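Local coordinates for protein TqaA (PDB 5EJD) that carries a covalent 4'-phosphopantetheine arm on this T3 carrier domain of a nonribosomal peptide synthetase, which probably has ligase activity, at residues S5-A8 with E9-L12; T26-A29 with S30-F33. All coordinates share one frame; numbering follows the deposited sequence.

Contact 1. Residues S5-A8 with E9-L12; sequences STDA and EREL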
loop_
_atom_site.group_PDB
_atom_site.type_symbol
_atom_site.label_atom_id
_atom_site.label_comp_id
_atom_site.label_asym_id
_atom_site.label_seq_id
_atom_site.Cartn_x
_atom_site.Cartn_y
_atom_site.Cartn_z
ATOM N N SER B 5 11.316 29.674 -16.784
ATOM C CA SER B 5 11.599 31.073 -16.556
ATOM C C SER B 5 11.940 31.373 -15.072
ATOM O O SER B 5 12.769 32.223 -14.825
ATOM C CB SER B 5 10.482 31.968 -17.096
ATOM O OG SER B 5 9.437 31.995 -16.167
ATOM N N THR B 6 11.346 30.675 -14.099
ATOM C CA THR B 6 11.632 30.942 -12.678
ATOM C C THR B 6 12.458 29.837 -12.063
ATOM O O THR B 6 12.631 28.782 -12.643
ATOM C CB THR B 6 10.342 31.126 -11.828
ATOM O OG1 THR B 6 9.814 29.852 -11.433
ATOM C CG2 THR B 6 9.268 31.896 -12.601
ATOM N N ASP B 7 12.969 30.084 -10.874
ATOM C CA ASP B 7 13.718 29.062 -10.135
ATOM C C ASP B 7 12.846 27.912 -9.663
ATOM O O ASP B 7 13.315 26.779 -9.567
ATOM C CB ASP B 7 14.434 29.677 -8.912
ATOM C CG ASP B 7 15.701 30.437 -9.299
ATOM O OD1 ASP B 7 16.219 30.253 -10.433
ATOM O OD2 ASP B 7 16.192 31.234 -8.470
ATOM N N ALA B 8 11.615 28.237 -9.284
ATOM C CA ALA B 8 10.640 27.252 -8.907
ATOM C C ALA B 8 10.300 26.322 -10.112
ATOM O O ALA B 8 10.177 25.116 -9.932
ATOM C CB ALA B 8 9.375 27.920 -8.373
ATOM N N GLU B 9 10.165 26.889 -11.311
ATOM C CA GLU B 9 9.904 26.094 -12.493
ATOM C C GLU B 9 11.059 25.154 -12.747
ATOM O O GLU B 9 10.848 23.994 -13.068
ATOM C CB GLU B 9 9.599 26.959 -13.712
ATOM C CG GLU B 9 8.311 27.773 -13.587
ATOM C CD GLU B 9 7.885 28.491 -14.884
ATOM O OE1 GLU B 9 8.696 28.642 -15.832
ATOM O OE2 GLU B 9 6.723 28.960 -14.932
ATOM N N ARG B 10 12.284 25.609 -12.570
ATOM C CA ARG B 10 13.424 24.735 -12.788
ATOM C C ARG B 10 13.467 23.600 -11.801
ATOM O O ARG B 10 13.797 22.478 -12.179
ATOM C CB ARG B 10 14.764 25.505 -12.731
ATOM C CG ARG B 10 15.012 26.384 -13.949
ATOM C CD ARG B 10 16.269 27.241 -13.874
ATOM N NE ARG B 10 15.986 28.413 -14.698
ATOM C CZ ARG B 10 15.643 29.618 -14.246
ATOM N NH1 ARG B 10 15.605 29.883 -12.947
ATOM N NH2 ARG B 10 15.362 30.571 -15.116
ATOM N N GLU B 11 13.263 23.905 -10.528
ATOM C CA GLU B 11 13.401 22.877 -9.505
ATOM C C GLU B 11 12.288 21.840 -9.713
ATOM O O GLU B 11 12.513 20.643 -9.612
ATOM C CB GLU B 11 13.478 23.379 -8.030
ATOM C CG GLU B 11 14.801 22.988 -7.352
ATOM C CD GLU B 11 15.229 21.495 -7.343
ATOM O OE1 GLU B 11 14.491 20.502 -7.604
ATOM O OE2 GLU B 11 16.414 21.314 -7.016
ATOM N N LEU B 12 11.104 22.320 -10.046
ATOM C CA LEU B 12 9.975 21.444 -10.305
ATOM C C LEU B 12 10.156 20.535 -11.527
ATOM O O LEU B 12 9.779 19.371 -11.503
ATOM C CB LEU B 12 8.740 22.302 -10.476
ATOM C CG LEU B 12 7.432 21.590 -10.375
ATOM C CD1 LEU B 12 7.310 20.888 -9.024
ATOM C CD2 LEU B 12 6.325 22.633 -10.574
#
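T6 OG1 accepts a hydrogen bond from E9 N at 3.0 Å, with an N-H...O angle of 163°. The T6 hydroxyl sits between its own N and carbonyl carbon (chi1 83°), which turns it to E9 N. This gives the E9 amide, in the first turn of the helix, a side-chain acceptor. E9 answers by sending its carboxylate back along the chain. Its OE1 accepts a nearly straight bond from S5 N at 3.0 Å, met on the anti side of the carboxylate. A weak bond from S5 OG, at 3.5 Å, adds to the same oxygen. The E9 chain extends beyond CG to reach that far.

R10 reaches back toward the same end of the helix, its chain extended from CG to NE. Its NH1 makes a salt bridge to D7 OD1 at 2.6 Å, with the carboxylate near the guanidinium edge and the two planes 71° apart. NH2 bonds weakly to S5 O at 3.1 Å. T6 O lies over one face of the guanidinium, yet its hydrogen bond is to R10 N, at 3.2 Å. D7 O and A8 O take E11 N and L12 N in ordinary helical bonds. E9 and L12 also pack on helix 68-74. The arrangement is an N-cap at the start of helix 7-20. E9 bonds back to S5 N, where a classical capping box would use the N of the cap residue.

Contact 2. Residues T26-A29 with S30-F33; sequences TISA and SDNF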
loop_
_atom_site.group_PDB
_atom_site.type_symbol
_atom_site.label_atom_id
_atom_site.label_comp_id
_atom_site.label_asym_id
_atom_site.label_seq_id
_atom_site.Cartn_x
_atom_site.Cartn_y
_atom_site.Cartn_z
ATOM N N THR B 26 13.256 17.771 -22.075
ATOM C CA THR B 26 11.986 17.657 -22.773
ATOM C C THR B 26 10.863 18.303 -22.055
ATOM O O THR B 26 9.721 18.272 -22.522
ATOM C CB THR B 26 11.574 16.195 -22.960
ATOM O OG1 THR B 26 11.229 15.607 -21.701
ATOM C CG2 THR B 26 12.703 15.415 -23.622
ATOM N N ILE B 27 11.162 18.940 -20.929
ATOM C CA ILE B 27 10.101 19.466 -20.075
ATOM C C ILE B 27 9.912 20.965 -20.290
ATOM O O ILE B 27 10.849 21.724 -20.146
ATOM C CB ILE B 27 10.389 19.174 -18.594
ATOM C CG1 ILE B 27 10.384 17.675 -18.348
ATOM C CG2 ILE B 27 9.320 19.805 -17.723
ATOM C CD1 ILE B 27 10.834 17.307 -16.978
ATOM N N SER B 28 8.708 21.371 -20.686
ATOM C CA SER B 28 8.416 22.754 -20.869
ATOM C C SER B 28 7.456 23.206 -19.790
ATOM O O SER B 28 6.776 22.404 -19.157
ATOM C CB SER B 28 7.856 23.039 -22.278
ATOM O OG SER B 28 6.450 22.967 -22.301
ATOM N N ALA B 29 7.424 24.512 -19.582
ATOM C CA ALA B 29 6.603 25.113 -18.559
ATOM C C ALA B 29 5.122 24.885 -18.748
ATOM O O ALA B 29 4.375 24.984 -17.785
ATOM C CB ALA B 29 6.899 26.598 -18.468
ATOM N N SER B 30 4.703 24.566 -19.963
ATOM C CA SER B 30 3.273 24.308 -20.257
ATOM C C SER B 30 2.893 22.826 -20.155
ATOM O O SER B 30 1.764 22.466 -20.439
ATOM C CB SER B 30 2.984 24.789 -21.678
ATOM O OG SER B 30 3.841 24.106 -22.576
ATOM N N ASP B 31 3.870 21.969 -19.845
ATOM C CA ASP B 31 3.615 20.546 -19.687
ATOM C C ASP B 31 2.650 20.211 -18.530
ATOM O O ASP B 31 2.667 20.817 -17.457
ATOM C CB ASP B 31 4.904 19.774 -19.467
ATOM C CG ASP B 31 5.599 19.405 -20.753
ATOM O OD1 ASP B 31 4.927 19.247 -21.789
ATOM O OD2 ASP B 31 6.841 19.221 -20.720
ATOM N N ASN B 32 1.797 19.236 -18.816
ATOM C CA ASN B 32 0.816 18.732 -17.893
ATOM C C ASN B 32 1.310 17.414 -17.279
ATOM O O ASN B 32 1.601 16.446 -17.992
ATOM C CB ASN B 32 -0.488 18.521 -18.660
ATOM C CG ASN B 32 -1.576 17.973 -17.797
ATOM O OD1 ASN B 32 -1.434 16.891 -17.190
ATOM N ND2 ASN B 32 -2.643 18.729 -17.655
ATOM N N PHE B 33 1.342 17.367 -15.959
ATOM C CA PHE B 33 1.859 16.213 -15.235
ATOM C C PHE B 33 1.231 14.883 -15.671
ATOM O O PHE B 33 1.919 13.892 -15.843
ATOM C CB PHE B 33 1.633 16.422 -13.731
ATOM C CG PHE B 33 2.314 15.388 -12.840
ATOM C CD1 PHE B 33 1.568 14.393 -12.240
ATOM C CD2 PHE B 33 3.642 15.474 -12.556
ATOM C CE1 PHE B 33 2.146 13.464 -11.419
ATOM C CE2 PHE B 33 4.245 14.542 -11.732
ATOM C CZ PHE B 33 3.491 13.529 -11.162
#
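The S28 backbone is bonded twice to D31, once to its amide and once to its carboxylate. D31 N donates to S28 O at 3.0 Å, closing the turn. In return, S28 N donates to D31 OD2 at 2.8 Å, with an N-H...O angle of 163°. The donor comes from above the carboxylate plane, 55° out of it. CG of D31 lies beside its own backbone N (chi1 -85°), which folds the carboxylate back toward S28 N. OD2 also receives a salt bridge from R36, so one oxygen serves an amide and a charge. With an alanine here, S28 N and the R36 guanidinium would probably both lose their carboxylate partner, though the backbone bond of the turn could remain.

This is a type I beta turn from S28 to D31. It belongs to the long loop that joins helix 7-20 to helix 40-52 in the carrier domain.

A second set of bonds centres on S28 OG. S28 OG and S30 OG are hydrogen-bonded at 2.9 Å. S30 N adds a weak bond to S28 OG at 3.3 Å, in the manner of an ST turn.

Van der Waals contact is slight: the I27 methyl CG2 stands 3.9 Å from D31 OD2, the two side chains crossing at about a right angle. I27 instead packs on A13, W16 and A17 of helix 7-20.

Overall arrangement
Contact 1 comes first along the chain, at the start of helix 7-20. Contact 2 follows in the loop between that helix and helix 40-52. Their centres are about 12 Å apart. They touch where E9 OE1 packs on A29 CB at 3.8 Å. Helix 68-74 is a shared neighbour: E9 lies against S69 and A72, while A29 and D31 bond to S69 and L68 through their backbones. The helix start and the loop are thus fitted together against the last helix. Both contacts lie away from the phosphopantetheine pocket, which includes S40 at the start of helix 40-52. They belong to the scaffold of the carrier domain, one at a helix start and one in a connecting loop.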